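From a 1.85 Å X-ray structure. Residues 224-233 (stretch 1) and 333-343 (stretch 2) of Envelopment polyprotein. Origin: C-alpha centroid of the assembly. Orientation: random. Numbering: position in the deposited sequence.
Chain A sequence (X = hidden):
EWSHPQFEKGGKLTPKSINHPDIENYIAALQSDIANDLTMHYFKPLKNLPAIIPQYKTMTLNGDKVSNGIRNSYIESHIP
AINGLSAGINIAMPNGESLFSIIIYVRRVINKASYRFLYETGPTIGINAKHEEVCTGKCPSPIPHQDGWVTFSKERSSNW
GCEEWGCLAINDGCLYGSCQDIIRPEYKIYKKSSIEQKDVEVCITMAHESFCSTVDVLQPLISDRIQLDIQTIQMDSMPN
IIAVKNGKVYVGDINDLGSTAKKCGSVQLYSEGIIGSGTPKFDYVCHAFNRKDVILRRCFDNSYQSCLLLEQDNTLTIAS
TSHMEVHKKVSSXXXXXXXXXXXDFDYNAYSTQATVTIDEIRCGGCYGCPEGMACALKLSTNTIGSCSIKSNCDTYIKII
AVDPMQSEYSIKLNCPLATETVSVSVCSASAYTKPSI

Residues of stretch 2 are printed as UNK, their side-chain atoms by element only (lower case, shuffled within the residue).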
ATOM      1  N   ASP A 224      18.986 -19.872  27.395  1.00 29.72           N
ATOM      2  CA  ASP A 224      20.414 -20.193  27.414  1.00 32.07           C
ATOM      3  C   ASP A 224      20.821 -20.971  26.173  1.00 31.16           C
ATOM      4  O   ASP A 224      21.846 -20.675  25.555  1.00 32.33           O
ATOM      5  CB  ASP A 224      20.770 -20.978  28.679  1.00 34.57           C
ATOM      6  CG  ASP A 224      20.577 -20.152  29.928  1.00 38.44           C
ATOM      7  OD1 ASP A 224      20.719 -18.913  29.845  1.00 40.90           O
ATOM      8  OD2 ASP A 224      20.257 -20.716  30.970  1.00 42.82           O
ATOM      9  N   ARG A 225      20.021 -21.962  25.780  1.00 27.93           N
ATOM     10  CA  ARG A 225      20.365 -22.821  24.648  1.00 26.09           C
ATOM     11  C   ARG A 225      19.827 -22.339  23.304  1.00 25.49           C
ATOM     12  O   ARG A 225      20.434 -22.633  22.247  1.00 28.84           O
ATOM     13  CB  ARG A 225      19.820 -24.228  24.916  1.00 22.26           C
ATOM     14  CG  ARG A 225      20.522 -24.914  26.102  1.00 24.62           C
ATOM     15  CD  ARG A 225      19.653 -26.038  26.646  1.00 29.60           C
ATOM     16  NE  ARG A 225      20.358 -26.704  27.724  1.00 28.94           N
ATOM     17  CZ  ARG A 225      20.419 -26.243  28.971  1.00 29.25           C
ATOM     18  NH1 ARG A 225      19.777 -25.136  29.299  1.00 29.65           N
ATOM     19  NH2 ARG A 225      21.128 -26.912  29.901  1.00 34.49           N
ATOM     20  N   ILE A 226      18.687 -21.645  23.291  1.00 23.81           N
ATOM     21  CA  ILE A 226      18.027 -21.322  22.023  1.00 23.00           C
ATOM     22  C   ILE A 226      17.644 -19.855  21.981  1.00 23.42           C
ATOM     23  O   ILE A 226      17.040 -19.321  22.925  1.00 26.01           O
ATOM     24  CB  ILE A 226      16.788 -22.202  21.773  1.00 25.54           C
ATOM     25  CG1 ILE A 226      17.163 -23.709  21.831  1.00 25.70           C
ATOM     26  CG2 ILE A 226      16.085 -21.757  20.434  1.00 23.02           C
ATOM     27  CD1 ILE A 226      15.894 -24.583  21.888  1.00 25.35           C
ATOM     28  N   GLN A 227      18.061 -19.177  20.919  1.00 22.75           N
ATOM     29  CA  GLN A 227      17.632 -17.797  20.719  1.00 23.69           C
ATOM     30  C   GLN A 227      16.876 -17.686  19.404  1.00 22.19           C
ATOM     31  O   GLN A 227      17.232 -18.334  18.411  1.00 24.76           O
ATOM     32  CB  GLN A 227      18.853 -16.829  20.732  1.00 25.06           C
ATOM     33  CG  GLN A 227      19.601 -16.789  22.055  1.00 25.46           C
ATOM     34  CD  GLN A 227      20.689 -17.695  22.043  1.00 31.75           C
ATOM     35  OE1 GLN A 227      21.500 -17.685  21.096  1.00 34.35           O
ATOM     36  NE2 GLN A 227      20.773 -18.543  23.101  1.00 32.93           N
ATOM     37  N   LEU A 228      15.840 -16.829  19.375  1.00 26.89           N
ATOM     38  CA  LEU A 228      15.140 -16.590  18.131  1.00 24.14           C
ATOM     39  C   LEU A 228      14.822 -15.102  18.020  1.00 25.45           C
ATOM     40  O   LEU A 228      14.684 -14.412  19.033  1.00 27.20           O
ATOM     41  CB  LEU A 228      13.803 -17.382  18.030  1.00 24.19           C
ATOM     42  CG  LEU A 228      13.785 -18.898  18.313  1.00 28.14           C
ATOM     43  CD1 LEU A 228      13.435 -19.054  19.776  1.00 29.63           C
ATOM     44  CD2 LEU A 228      12.769 -19.616  17.405  1.00 27.88           C
ATOM     45  N   ASP A 229      14.772 -14.585  16.786  1.00 21.69           N
ATOM     46  CA  ASP A 229      14.279 -13.198  16.595  1.00 22.79           C
ATOM     47  C   ASP A 229      13.463 -13.128  15.312  1.00 21.13           C
ATOM     48  O   ASP A 229      13.614 -13.956  14.397  1.00 24.41           O
ATOM     49  CB  ASP A 229      15.405 -12.133  16.596  1.00 21.88           C
ATOM     50  CG  ASP A 229      16.338 -12.180  15.362  1.00 24.47           C
ATOM     51  OD1 ASP A 229      15.888 -11.946  14.226  1.00 25.65           O
ATOM     52  OD2 ASP A 229      17.577 -12.425  15.528  1.00 24.68           O
ATOM     53  N   ILE A 230      12.574 -12.120  15.211  1.00 20.34           N
ATOM     54  CA  ILE A 230      11.977 -11.823  13.914  1.00 19.67           C
ATOM     55  C   ILE A 230      12.618 -10.561  13.323  1.00 22.82           C
ATOM     56  O   ILE A 230      12.837  -9.564  14.022  1.00 23.36           O
ATOM     57  CB  ILE A 230      10.448 -11.682  14.036  1.00 21.25           C
ATOM     58  CG1 ILE A 230       9.869 -11.493  12.647  1.00 19.75           C
ATOM     59  CG2 ILE A 230      10.119 -10.523  15.001  1.00 23.92           C
ATOM     60  CD1 ILE A 230       8.255 -11.542  12.654  1.00 21.80           C
ATOM     61  N   GLN A 231      12.981 -10.619  12.047  1.00 19.90           N
ATOM     62  CA  GLN A 231      13.336  -9.447  11.264  1.00 20.92           C
ATOM     63  C   GLN A 231      12.175  -9.166  10.303  1.00 22.50           C
ATOM     64  O   GLN A 231      11.640 -10.087   9.668  1.00 23.05           O
ATOM     65  CB  GLN A 231      14.650  -9.703  10.493  1.00 22.93           C
ATOM     66  CG  GLN A 231      15.830  -9.978  11.403  1.00 22.42           C
ATOM     67  CD  GLN A 231      16.089  -8.839  12.378  1.00 23.70           C
ATOM     68  OE1 GLN A 231      16.153  -7.647  11.972  1.00 24.40           O
ATOM     69  NE2 GLN A 231      16.228  -9.187  13.684  1.00 22.64           N
ATOM     70  N   THR A 232      11.750  -7.917  10.229  1.00 24.56           N
ATOM     71  CA  THR A 232      10.563  -7.630   9.444  1.00 23.42           C
ATOM     72  C   THR A 232      10.621  -6.197   8.934  1.00 24.91           C
ATOM     73  O   THR A 232      11.626  -5.489   9.095  1.00 24.22           O
ATOM     74  CB  THR A 232       9.311  -7.891  10.300  1.00 24.56           C
ATOM     75  OG1 THR A 232       8.097  -7.668   9.514  1.00 25.29           O
ATOM     76  CG2 THR A 232       9.324  -6.922  11.489  1.00 25.99           C
ATOM     77  N   ILE A 233       9.494  -5.752   8.332  1.00 23.64           N
ATOM     78  CA  ILE A 233       9.367  -4.406   7.822  1.00 23.10           C
ATOM     79  C   ILE A 233       7.905  -4.018   8.060  1.00 21.06           C
ATOM     80  O   ILE A 233       7.020  -4.868   8.054  1.00 25.93           O
ATOM     81  CB  ILE A 233       9.746  -4.352   6.315  1.00 25.26           C
ATOM     82  CG1 ILE A 233      11.247  -4.650   6.108  1.00 29.60           C
ATOM     83  CG2 ILE A 233       9.442  -2.980   5.610  1.00 30.03           C
ATOM     84  CD1 ILE A 233      11.602  -4.878   4.680  1.00 31.19           C
ATOM     85  N   UNK A 333       5.620 -12.514   6.565  1.00 20.55           N
ATOM     86  CA  UNK A 333       5.784 -11.176   7.179  1.00 21.38           C
ATOM     87  C   UNK A 333       7.225 -10.908   7.601  1.00 23.76           C
ATOM     88  O   UNK A 333       7.493  -9.913   8.299  1.00 23.63           O
ATOM     89  c   UNK A 333       5.144 -12.004   9.457  1.00 20.41           C
ATOM     90  c   UNK A 333       4.829 -10.974   8.381  1.00 21.66           C
ATOM     91  c   UNK A 333       3.345 -11.149   7.941  1.00 19.65           C
ATOM     92  N   UNK A 334       8.163 -11.763   7.217  1.00 22.39           N
ATOM     93  CA  UNK A 334       9.511 -11.484   7.610  1.00 19.52           C
ATOM     94  C   UNK A 334      10.307 -12.785   7.708  1.00 19.73           C
ATOM     95  O   UNK A 334       9.972 -13.777   7.059  1.00 23.46           O
ATOM     96  N   UNK A 335      11.350 -12.748   8.532  1.00 18.39           N
ATOM     97  CA  UNK A 335      12.245 -13.914   8.730  1.00 20.15           C
ATOM     98  C   UNK A 335      12.424 -14.178  10.221  1.00 22.17           C
ATOM     99  O   UNK A 335      12.732 -13.250  10.998  1.00 22.24           O
ATOM    100  o   UNK A 335      13.524 -13.316   6.720  1.00 27.93           O
ATOM    101  c   UNK A 335      14.619 -14.883   8.344  1.00 19.33           C
ATOM    102  c   UNK A 335      13.620 -13.643   8.105  1.00 22.69           C
ATOM    103  N   UNK A 336      12.285 -15.437  10.634  1.00 24.15           N
ATOM    104  CA  UNK A 336      12.651 -15.868  11.981  1.00 20.78           C
ATOM    105  C   UNK A 336      14.072 -16.441  11.948  1.00 23.46           C
ATOM    106  O   UNK A 336      14.327 -17.457  11.283  1.00 21.31           O
ATOM    107  c   UNK A 336       9.917 -15.174  13.194  1.00 27.11           C
ATOM    108  c   UNK A 336      11.658 -16.915  12.550  1.00 22.10           C
ATOM    109  c   UNK A 336      12.027 -17.324  14.040  1.00 23.79           C
ATOM    110  c   UNK A 336      10.176 -16.435  12.470  1.00 26.03           C
ATOM    111  N   UNK A 337      15.010 -15.782  12.642  1.00 21.20           N
ATOM    112  CA  UNK A 337      16.351 -16.337  12.839  1.00 20.72           C
ATOM    113  C   UNK A 337      16.371 -17.162  14.107  1.00 22.71           C
ATOM    114  O   UNK A 337      15.665 -16.837  15.071  1.00 23.84           O
ATOM    115  c   UNK A 337      17.368 -15.191  12.905  1.00 23.96           C
ATOM    116  o   UNK A 337      17.806 -14.934  10.614  1.00 25.38           O
ATOM    117  c   UNK A 337      17.404 -14.409  11.637  1.00 25.85           C
ATOM    118  n   UNK A 337      16.943 -13.163  11.665  1.00 22.12           N
ATOM    119  N   UNK A 338      17.194 -18.234  14.124  1.00 22.09           N
ATOM    120  CA  UNK A 338      17.283 -19.011  15.343  1.00 19.45           C
ATOM    121  C   UNK A 338      18.672 -19.644  15.450  1.00 21.15           C
ATOM    122  O   UNK A 338      19.316 -19.946  14.442  1.00 19.57           O
ATOM    123  c   UNK A 338      16.137 -22.948  12.078  1.00 24.35           C
ATOM    124  c   UNK A 338      16.984 -22.246  14.205  1.00 22.36           C
ATOM    125  c   UNK A 338      16.231 -20.130  15.415  1.00 21.10           C
ATOM    126  o   UNK A 338      16.103 -23.895  11.065  1.00 26.68           O
ATOM    127  c   UNK A 338      16.193 -21.100  14.208  1.00 21.81           C
ATOM    128  c   UNK A 338      15.290 -21.791  12.026  1.00 20.82           C
ATOM    129  c   UNK A 338      15.361 -20.875  13.111  1.00 19.83           C
ATOM    130  c   UNK A 338      16.953 -23.152  13.159  1.00 23.36           C
ATOM    131  N   UNK A 339      19.081 -19.851  16.693  1.00 22.19           N
ATOM    132  CA  UNK A 339      20.361 -20.469  17.025  1.00 21.66           C
ATOM    133  C   UNK A 339      20.151 -21.425  18.184  1.00 23.18           C
ATOM    134  O   UNK A 339      19.505 -21.083  19.190  1.00 24.99           O
ATOM    135  c   UNK A 339      25.203 -19.386  18.616  1.00 22.94           C
ATOM    136  c   UNK A 339      23.700 -18.848  18.296  1.00 20.35           C
ATOM    137  n   UNK A 339      26.025 -18.245  19.140  1.00 25.29           N
ATOM    138  c   UNK A 339      21.404 -19.376  17.350  1.00 21.76           C
ATOM    139  c   UNK A 339      22.875 -19.941  17.653  1.00 20.98           C
ATOM    140  N   UNK A 340      20.714 -22.635  18.036  1.00 25.30           N
ATOM    141  CA  UNK A 340      20.579 -23.722  19.008  1.00 24.35           C
ATOM    142  C   UNK A 340      21.991 -24.176  19.391  1.00 23.01           C
ATOM    143  O   UNK A 340      22.824 -24.406  18.504  1.00 24.78           O
ATOM    144  c   UNK A 340      17.794 -25.409  16.929  1.00 27.86           C
ATOM    145  c   UNK A 340      19.856 -26.150  19.355  1.00 23.07           C
ATOM    146  c   UNK A 340      18.337 -24.512  18.075  1.00 21.83           C
ATOM    147  c   UNK A 340      19.792 -24.910  18.417  1.00 21.83           C
ATOM    148  N   UNK A 341      22.274 -24.181  20.697  1.00 21.60           N
ATOM    149  CA  UNK A 341      23.593 -24.540  21.272  1.00 23.81           C
ATOM    150  C   UNK A 341      23.357 -25.416  22.492  1.00 25.88           C
ATOM    151  O   UNK A 341      23.081 -24.895  23.584  1.00 28.45           O
ATOM    152  c   UNK A 341      24.340 -23.265  21.648  1.00 29.05           C
ATOM    153  c   UNK A 341      28.366 -22.569  21.629  1.00 50.38           C
ATOM    154  s   UNK A 341      26.698 -21.941  21.900  1.00 46.99           S
ATOM    155  c   UNK A 341      25.808 -23.492  22.201  1.00 38.79           C
ATOM    156  N   UNK A 342      23.490 -26.743  22.319  1.00 25.86           N
ATOM    157  CA  UNK A 342      23.161 -27.687  23.381  1.00 25.47           C
ATOM    158  C   UNK A 342      24.397 -28.229  24.108  1.00 28.87           C
ATOM    159  O   UNK A 342      24.257 -28.883  25.149  1.00 31.54           O
ATOM    160  c   UNK A 342      20.235 -29.635  21.537  1.00 27.89           C
ATOM    161  c   UNK A 342      21.114 -28.443  22.010  1.00 25.63           C
ATOM    162  c   UNK A 342      22.350 -28.858  22.807  1.00 26.04           C
ATOM    163  c   UNK A 342      20.264 -27.523  22.853  1.00 26.18           C
ATOM    164  N   UNK A 343      25.578 -28.004  23.588  1.00 29.22           N
ATOM    165  CA  UNK A 343      26.736 -28.742  24.123  1.00 30.82           C
ATOM    166  C   UNK A 343      27.498 -29.381  22.985  1.00 31.89           C
ATOM    167  O   UNK A 343      27.503 -28.828  21.887  1.00 31.27           O
TER
HETATM  168  O   HOH W   1      21.736 -28.908  26.831  1.00 37.01           O
HETATM  169  O   HOH W   2      24.089 -16.127  20.587  1.00 33.64           O

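Position 333 carries three side-chain carbons, one bearing the other two. It lies near Ile230, with one methyl 4.5 Å from Ile230 CD1. The backbone O of 333 accepts a hydrogen bond from Thr232 OG1 at 2.6 Å. A side chain of three carbons branched at CB is Val333.

Position 334 has no side-chain atoms. Its CA lies 3.3 Å from Gln231 O. An ideal CB here would clash with that oxygen at 2.3 Å. The backbone angles, 153/-155, by themselves call for glycine. This is Gly334.

Position 335 has one carbon carrying one oxygen and one carbon. Its backbone pairs with Gln231: Gln231 N donates to O of 335 at 2.8 Å, and N of 335 donates to Gln231 O at 2.9 Å. A CB bearing a hydroxyl and a methyl is Thr335. Its OG1 is hydrogen-bonded elsewhere in the structure.

Position 336 has four carbons, forked at the first, with one arm two carbons long. The end of the long arm sits 3.6 Å from Ile230 CB. The short arm lies 4.1 Å from Leu228 CD2. This is Ile336.

Position 337 has two carbons, the second carrying one oxygen and one nitrogen. The nitrogen is 3.0 Å from Asp229 OD1 and 3.4 Å from Gln231 CG. A short side chain ending in an amide is Asn337. ND2 donates to Asp229 OD1 almost in line, at 177°. Gln231 NE2 donates to the same OD1 at 2.8 Å. The two backbones also exchange hydrogen bonds: Asp229 N to Asn337 O at 3.0 Å, and Asn337 N to Asp229 O at 2.9 Å.

Position 338 has one carbon, then a six-carbon ring bearing one oxygen. Its CB is 4.0 Å from Leu228 CG, but the end of the side chain leads away. This is Tyr338.

Position 339 has four carbons in a row ending in nitrogen. The chain is fully extended, and its third carbon passes 3.7 Å from Gln227 OE1. This is Lys339. Water 2 joins NZ to Gln227 OE1.

Position 340 has four carbons, forked at the first, with one arm two carbons long. The first carbon of that arm is 4.0 Å from Ile226 CG1. This is Ile340.

Position 341 has two carbons, a sulfur and a carbon, unbranched. The end leads away. Its backbone N donates to Arg225 O at 2.9 Å. This is Met341.

Position 342 has four carbons, forked at the second. One terminal carbon is 3.9 Å from Arg225 CB. This is Leu342. Water 1 links its O to Arg225 NE.

Position 343 has no side-chain atoms and touches nothing on stretch 1. Its angles, 129/-148, call for glycine: Gly343.

The contact is an antiparallel strand pairing that buries 770 Å². Backbone hydrogen bonds set the register. Ile226, Leu228 and Ile230 meet Ile340, Tyr338 and Ile336 on one face. The other face is mainly polar, with Asp229 accepting from both Asn337 and Gln231.

Stretch 2 (333-343) VGTINYKIMLG
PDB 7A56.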